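Local coordinates for protein L-serine ammonia-lyase (Rhizomucor miehei CAU432, PDB 5C3U) that belongs to the pyridoxal-phosphate-dependent enzyme family and holds pyridoxal-5'-phosphate in a pocket formed by its chain, at residues L40-I45 with V309-G314; I203-H208 with G283-L288. All coordinates share one frame; numbering follows the deposited sequence. Where two conformers were deposited one is given.

How the contacts relate
Both contacts are buried and belong to one six-stranded sheet, but they use it differently. Contact 1 pairs two neighbouring parallel strands within the sheet and runs on into the loop at pyridoxal-5'-phosphate; contact 2 lays helix 280-290 across strand 202-207, on a sheet face. Backbone hydrogen bonds carry the first, whereas none crosses the second, which relies on apolar packing. Their centres lie about 13 Å apart, yet they touch: V309 CG1 is 3.9 Å from A285 CB, and L286 CD2 meets L40 and V311. The helix of contact 2 thus also covers the apolar face of contact 1. Along the chain, contact 2 is nested inside the loop that contact 1 closes.

Contact 1. Residues L40-I45 with V309-G314; sequences LKMENI and VLVTGG. With PLP (pyridoxal-5'-phosphate), chain B.
K41 and V311 meet through their flat backbone amides, with the side chains of L40, M42, V309 and V311 on one face of the parallel pair and those of K41 and L310 on the other. The second flat group, the pyridoxal-5'-phosphate ring, has T312 leaning over one face at its nitrogen corner: T312 CB is 3.3 Å from N1, and T312 OG1 2.7 Å from it. G313 O approaches the C2A methyl at the ring's rim.

K41 is staggered between V309 and V311: its N donates to V309 O (2.9 Å, nearly straight at 167°). Its O accepts a more bent bond from V311 N at 2.9 Å. E43 N reaches V311 O at 2.9 Å, bent to 130° as the chain turns at M42, centre of an inverse gamma turn, and E43 N also leans weakly on K41 O. On the apolar face, L40 CD2 lies alongside V309 CB at 3.8 Å; F270 of helix 260-274 covers L40, M42 and V311, and C289 of helix 280-290 covers V309. N44 CB rests 3.7 Å from G313 CA; a CB on G313 would run into N44 CA, and its positive phi also suits glycine.

K41 CG is anti to the backbone N (chi1 -176°) and the chain bends at chi2, taking NZ to E162, Q166 and T22 O. E43 turns to T22, R54 and Q46. These partners satisfy both buried charges, which are probably retained. T312 OG1 stands about 1.8 Å off the ring plane; such a tilted hydroxyl beside N1, as in many fold type II enzymes, probably supports pyridine protonation less than a carboxylate would.

Contact 2. Residues I203-H208 with G283-L288; sequences IAVETH and GAALSL
I203 and L288 supply one apolar pair: the CG2 branch of I203 touches CD1 of L288 at 3.6 Å, and the two side chains cross obliquely. V205 supplies the others. In one of its two modelled conformers it straddles the helix surface, CG1 lying 3.8 Å from A285 CB and CG2 3.8 Å from A284 CB. There chi1 of 53° sets CG1 between the backbone N and the carbonyl carbon and CG2 anti to the N, so the division between methyls is tentative. The same CG2 abuts A284 O at 3.5 Å, a van der Waals touch. At the strand's far end T207 CG2 only grazes A284 CB, at 4.3 Å.

A284 faces the strand and A285 lies at its flank, where V205 CG1 reaches A285 CA at 3.6 Å. With such small residues the axes of the short segments 203-207 and 283-288 come to 7.8 Å, their N-to-C directions differing by 118°. This is helix-on-sheet packing in the large alpha/beta sheet of a fold type II pyridoxal-phosphate enzyme. Neighbouring strands 174-178 and 253-258 extend the surface beneath A285 and L288.

No hydrogen bond crosses between the segments. Within the helix, A284 O accepts a bond from S287 OG at 2.8 Å, the hydroxyl standing 30° off the carbonyl plane. On the strand, E206 points away from the helix, and its carboxylate takes the backbone N-H groups of F213 and Q214; T207 OG1 pairs with T230.

Contact 1. Residues L40-I45 with V309-G314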
loop_
_atom_site.group_PDB
_atom_site.type_symbol
_atom_site.label_atom_id
_atom_site.label_comp_id
_atom_site.label_asym_id
_atom_site.label_seq_id
_atom_site.Cartn_x
_atom_site.Cartn_y
_atom_site.Cartn_z
ATOM N N LEU A 40 7.675 12.057 5.706
ATOM C CA LEU A 40 7.143 11.220 4.643
ATOM C C LEU A 40 8.039 10.003 4.468
ATOM O O LEU A 40 9.232 10.144 4.176
ATOM C CB LEU A 40 7.074 12.023 3.342
ATOM C CG LEU A 40 6.322 13.355 3.407
ATOM C CD1 LEU A 40 6.469 14.088 2.086
ATOM C CD2 LEU A 40 4.859 13.156 3.774
ATOM N N LYS A 41 7.467 8.813 4.673
ATOM C CA LYS A 41 8.203 7.553 4.502
ATOM C C LYS A 41 8.072 7.113 3.036
ATOM O O LYS A 41 6.983 6.762 2.584
ATOM C CB LYS A 41 7.655 6.493 5.476
ATOM C CG LYS A 41 8.388 5.161 5.468
ATOM C CD LYS A 41 9.883 5.330 5.734
ATOM C CE LYS A 41 10.498 3.981 6.094
ATOM N NZ LYS A 41 11.989 4.076 6.185
ATOM N N MET A 42 9.176 7.173 2.283
ATOM C CA MET A 42 9.134 7.109 0.819
ATOM C C MET A 42 9.261 5.702 0.204
ATOM O O MET A 42 10.302 5.339 -0.345
ATOM C CB MET A 42 10.214 8.034 0.209
ATOM C CG MET A 42 10.131 9.479 0.702
ATOM S SD MET A 42 8.562 10.247 0.252
ATOM C CE MET A 42 8.753 10.282 -1.529
ATOM N N GLU A 43 8.175 4.940 0.242
ATOM C CA GLU A 43 8.154 3.588 -0.349
ATOM C C GLU A 43 8.185 3.508 -1.891
ATOM O O GLU A 43 8.337 2.412 -2.472
ATOM C CB GLU A 43 6.976 2.809 0.252
ATOM C CG GLU A 43 7.066 2.709 1.770
ATOM C CD GLU A 43 8.316 1.951 2.224
ATOM O OE1 GLU A 43 8.469 0.773 1.836
ATOM O OE2 GLU A 43 9.135 2.532 2.971
ATOM N N ASN A 44 8.043 4.654 -2.566
ATOM C CA ASN A 44 8.168 4.693 -4.026
ATOM C C ASN A 44 9.583 4.375 -4.479
ATOM O O ASN A 44 9.815 4.097 -5.654
ATOM C CB ASN A 44 7.717 6.054 -4.584
ATOM C CG ASN A 44 8.438 7.229 -3.926
ATOM O OD1 ASN A 44 8.652 7.244 -2.709
ATOM N ND2 ASN A 44 8.803 8.225 -4.725
ATOM N N ILE A 45 10.520 4.402 -3.533
ATOM C CA ILE A 45 11.942 4.114 -3.790
ATOM C C ILE A 45 12.262 2.600 -3.778
ATOM O O ILE A 45 13.332 2.164 -4.218
ATOM C CB ILE A 45 12.848 4.861 -2.766
ATOM C CG1 ILE A 45 12.665 6.377 -2.894
ATOM C CG2 ILE A 45 14.331 4.509 -2.947
ATOM C CD1 ILE A 45 12.951 6.910 -4.283
ATOM N N VAL A 309 3.682 10.033 7.382
ATOM C CA VAL A 309 2.761 9.587 6.320
ATOM C C VAL A 309 3.477 8.504 5.545
ATOM O O VAL A 309 4.591 8.742 5.055
ATOM C CB VAL A 309 2.384 10.744 5.366
ATOM C CG1 VAL A 309 1.411 10.271 4.283
ATOM C CG2 VAL A 309 1.804 11.908 6.152
ATOM N N LEU A 310 2.851 7.327 5.409
ATOM C CA LEU A 310 3.451 6.265 4.596
ATOM C C LEU A 310 3.121 6.509 3.149
ATOM O O LEU A 310 1.962 6.370 2.735
ATOM C CB LEU A 310 2.991 4.867 5.038
ATOM C CG LEU A 310 3.086 4.514 6.521
ATOM C CD1 LEU A 310 2.632 3.069 6.731
ATOM C CD2 LEU A 310 4.494 4.720 7.077
ATOM N N VAL A 311 4.136 6.901 2.380
ATOM C CA VAL A 311 3.928 7.243 0.995
ATOM C C VAL A 311 4.201 5.986 0.193
ATOM O O VAL A 311 5.351 5.652 -0.121
ATOM C CB VAL A 311 4.818 8.414 0.542
ATOM C CG1 VAL A 311 4.636 8.671 -0.966
ATOM C CG2 VAL A 311 4.470 9.660 1.346
ATOM N N THR A 312 3.122 5.279 -0.108
ATOM C CA THR A 312 3.237 3.890 -0.546
ATOM C C THR A 312 3.739 3.709 -1.976
ATOM O O THR A 312 4.173 2.613 -2.333
ATOM C CB THR A 312 1.948 3.106 -0.277
ATOM O OG1 THR A 312 0.823 3.838 -0.798
ATOM C CG2 THR A 312 1.790 2.920 1.220
ATOM N N GLY A 313 3.670 4.775 -2.777
ATOM C CA GLY A 313 4.277 4.786 -4.100
ATOM C C GLY A 313 3.255 4.286 -5.099
ATOM O O GLY A 313 2.133 4.831 -5.188
ATOM N N GLY A 314 3.628 3.248 -5.833
ATOM C CA GLY A 314 2.721 2.616 -6.785
ATOM C C GLY A 314 2.975 2.984 -8.239
ATOM O O GLY A 314 3.407 4.094 -8.551
HETATM N N1 PLP B . -0.863 1.809 -1.424
HETATM C C2 PLP B . -0.270 1.175 -2.450
HETATM C C2A PLP B . 0.359 1.927 -3.598
HETATM C C3 PLP B . -0.245 -0.289 -2.461
HETATM O O3 PLP B . 0.357 -0.964 -3.490
HETATM C C4 PLP B . -0.859 -0.980 -1.306
HETATM C C4A PLP B . -0.833 -2.450 -1.247
HETATM C C5 PLP B . -1.490 -0.178 -0.227
HETATM C C6 PLP B . -1.443 1.214 -0.356
HETATM C C5A PLP B . -2.154 -0.822 0.992
HETATM O O4P PLP B . -2.525 -2.153 0.656
HETATM P P PLP B . -3.090 -3.312 1.637
HETATM O O1P PLP B . -1.926 -4.022 2.235
HETATM O O2P PLP B . -4.048 -2.676 2.661
HETATM O O3P PLP B . -3.832 -4.109 0.623
#

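Contact 2. Residues I203-H208 with G283-L288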
loop_
_atom_site.group_PDB
_atom_site.type_symbol
_atom_site.label_atom_id
_atom_site.label_comp_id
_atom_site.label_asym_id
_atom_site.label_seq_id
_atom_site.Cartn_x
_atom_site.Cartn_y
_atom_site.Cartn_z
ATOM N N ILE A 203 -3.787 6.100 11.656
ATOM C CA ILE A 203 -4.934 6.572 10.942
ATOM C C ILE A 203 -4.994 5.746 9.668
ATOM O O ILE A 203 -4.089 5.816 8.815
ATOM C CB ILE A 203 -4.863 8.096 10.712
ATOM C CG1 ILE A 203 -4.806 8.765 12.083
ATOM C CG2 ILE A 203 -6.084 8.580 9.937
ATOM C CD1 ILE A 203 -4.031 10.053 12.101
ATOM N N ALA A 204 -6.055 4.947 9.574
ATOM C CA ALA A 204 -6.234 3.984 8.489
ATOM C C ALA A 204 -7.107 4.635 7.432
ATOM O O ALA A 204 -8.301 4.772 7.628
ATOM C CB ALA A 204 -6.893 2.707 9.012
ATOM N N VAL A 205 -6.525 4.997 6.283
ATOM C CA VAL A 205 -7.251 5.803 5.306
ATOM C C VAL A 205 -7.708 4.988 4.090
ATOM O O VAL A 205 -6.948 4.213 3.538
ATOM C CB VAL A 205 -6.445 7.058 4.870
ATOM C CG1 VAL A 205 -5.049 6.680 4.392
ATOM C CG2 VAL A 205 -7.193 7.834 3.790
ATOM N N GLU A 206 -8.956 5.195 3.684
ATOM C CA GLU A 206 -9.550 4.574 2.506
ATOM C C GLU A 206 -10.239 5.694 1.727
ATOM O O GLU A 206 -10.297 6.835 2.194
ATOM C CB GLU A 206 -10.609 3.527 2.939
ATOM C CG GLU A 206 -10.042 2.222 3.504
ATOM C CD GLU A 206 -11.122 1.274 4.029
ATOM O OE1 GLU A 206 -11.916 1.694 4.910
ATOM O OE2 GLU A 206 -11.175 0.106 3.562
ATOM N N THR A 207 -10.739 5.381 0.540
ATOM C CA THR A 207 -11.594 6.324 -0.180
ATOM C C THR A 207 -13.021 5.850 -0.037
ATOM O O THR A 207 -13.246 4.659 0.170
ATOM C CB THR A 207 -11.269 6.438 -1.688
ATOM O OG1 THR A 207 -11.502 5.178 -2.331
ATOM C CG2 THR A 207 -9.825 6.931 -1.913
ATOM N N HIS A 208 -13.983 6.764 -0.190
ATOM C CA HIS A 208 -15.394 6.414 0.012
ATOM C C HIS A 208 -15.846 5.315 -0.913
ATOM O O HIS A 208 -16.701 4.514 -0.551
ATOM C CB HIS A 208 -16.284 7.640 -0.165
ATOM C CG HIS A 208 -16.016 8.729 0.839
ATOM N ND1 HIS A 208 -15.762 9.998 0.481
ATOM C CD2 HIS A 208 -15.990 8.699 2.227
ATOM C CE1 HIS A 208 -15.551 10.744 1.587
ATOM N NE2 HIS A 208 -15.684 9.947 2.652
ATOM N N GLY A 283 -1.988 8.936 -2.395
ATOM C CA GLY A 283 -2.590 10.254 -2.376
ATOM C C GLY A 283 -3.655 10.338 -1.277
ATOM O O GLY A 283 -3.804 11.379 -0.652
ATOM N N ALA A 284 -4.383 9.247 -1.047
ATOM C CA ALA A 284 -5.387 9.225 0.039
ATOM C C ALA A 284 -4.765 9.571 1.402
ATOM O O ALA A 284 -5.337 10.353 2.159
ATOM C CB ALA A 284 -6.118 7.891 0.095
ATOM N N ALA A 285 -3.606 8.991 1.714
ATOM C CA ALA A 285 -2.948 9.276 2.991
ATOM C C ALA A 285 -2.417 10.706 3.051
ATOM O O ALA A 285 -2.594 11.389 4.053
ATOM C CB ALA A 285 -1.834 8.284 3.268
ATOM N N LEU A 286 -1.793 11.157 1.964
ATOM C CA LEU A 286 -1.284 12.528 1.881
ATOM C C LEU A 286 -2.388 13.583 2.011
ATOM O O LEU A 286 -2.146 14.702 2.499
ATOM C CB LEU A 286 -0.535 12.715 0.540
ATOM C CG LEU A 286 0.843 12.050 0.436
ATOM C CD1 LEU A 286 1.335 11.899 -0.999
ATOM C CD2 LEU A 286 1.876 12.848 1.221
ATOM N N SER A 287 -3.599 13.221 1.590
ATOM C CA SER A 287 -4.707 14.177 1.572
ATOM C C SER A 287 -5.095 14.660 2.970
ATOM O O SER A 287 -5.569 15.789 3.121
ATOM C CB SER A 287 -5.923 13.629 0.794
ATOM O OG SER A 287 -6.716 12.767 1.576
ATOM N N LEU A 288 -4.838 13.846 3.986
ATOM C CA LEU A 288 -5.126 14.284 5.356
ATOM C C LEU A 288 -4.257 15.476 5.739
ATOM O O LEU A 288 -4.689 16.351 6.490
ATOM C CB LEU A 288 -4.970 13.152 6.365
ATOM C CG LEU A 288 -5.893 11.944 6.186
ATOM C CD1 LEU A 288 -5.819 11.112 7.449
ATOM C CD2 LEU A 288 -7.334 12.358 5.918
#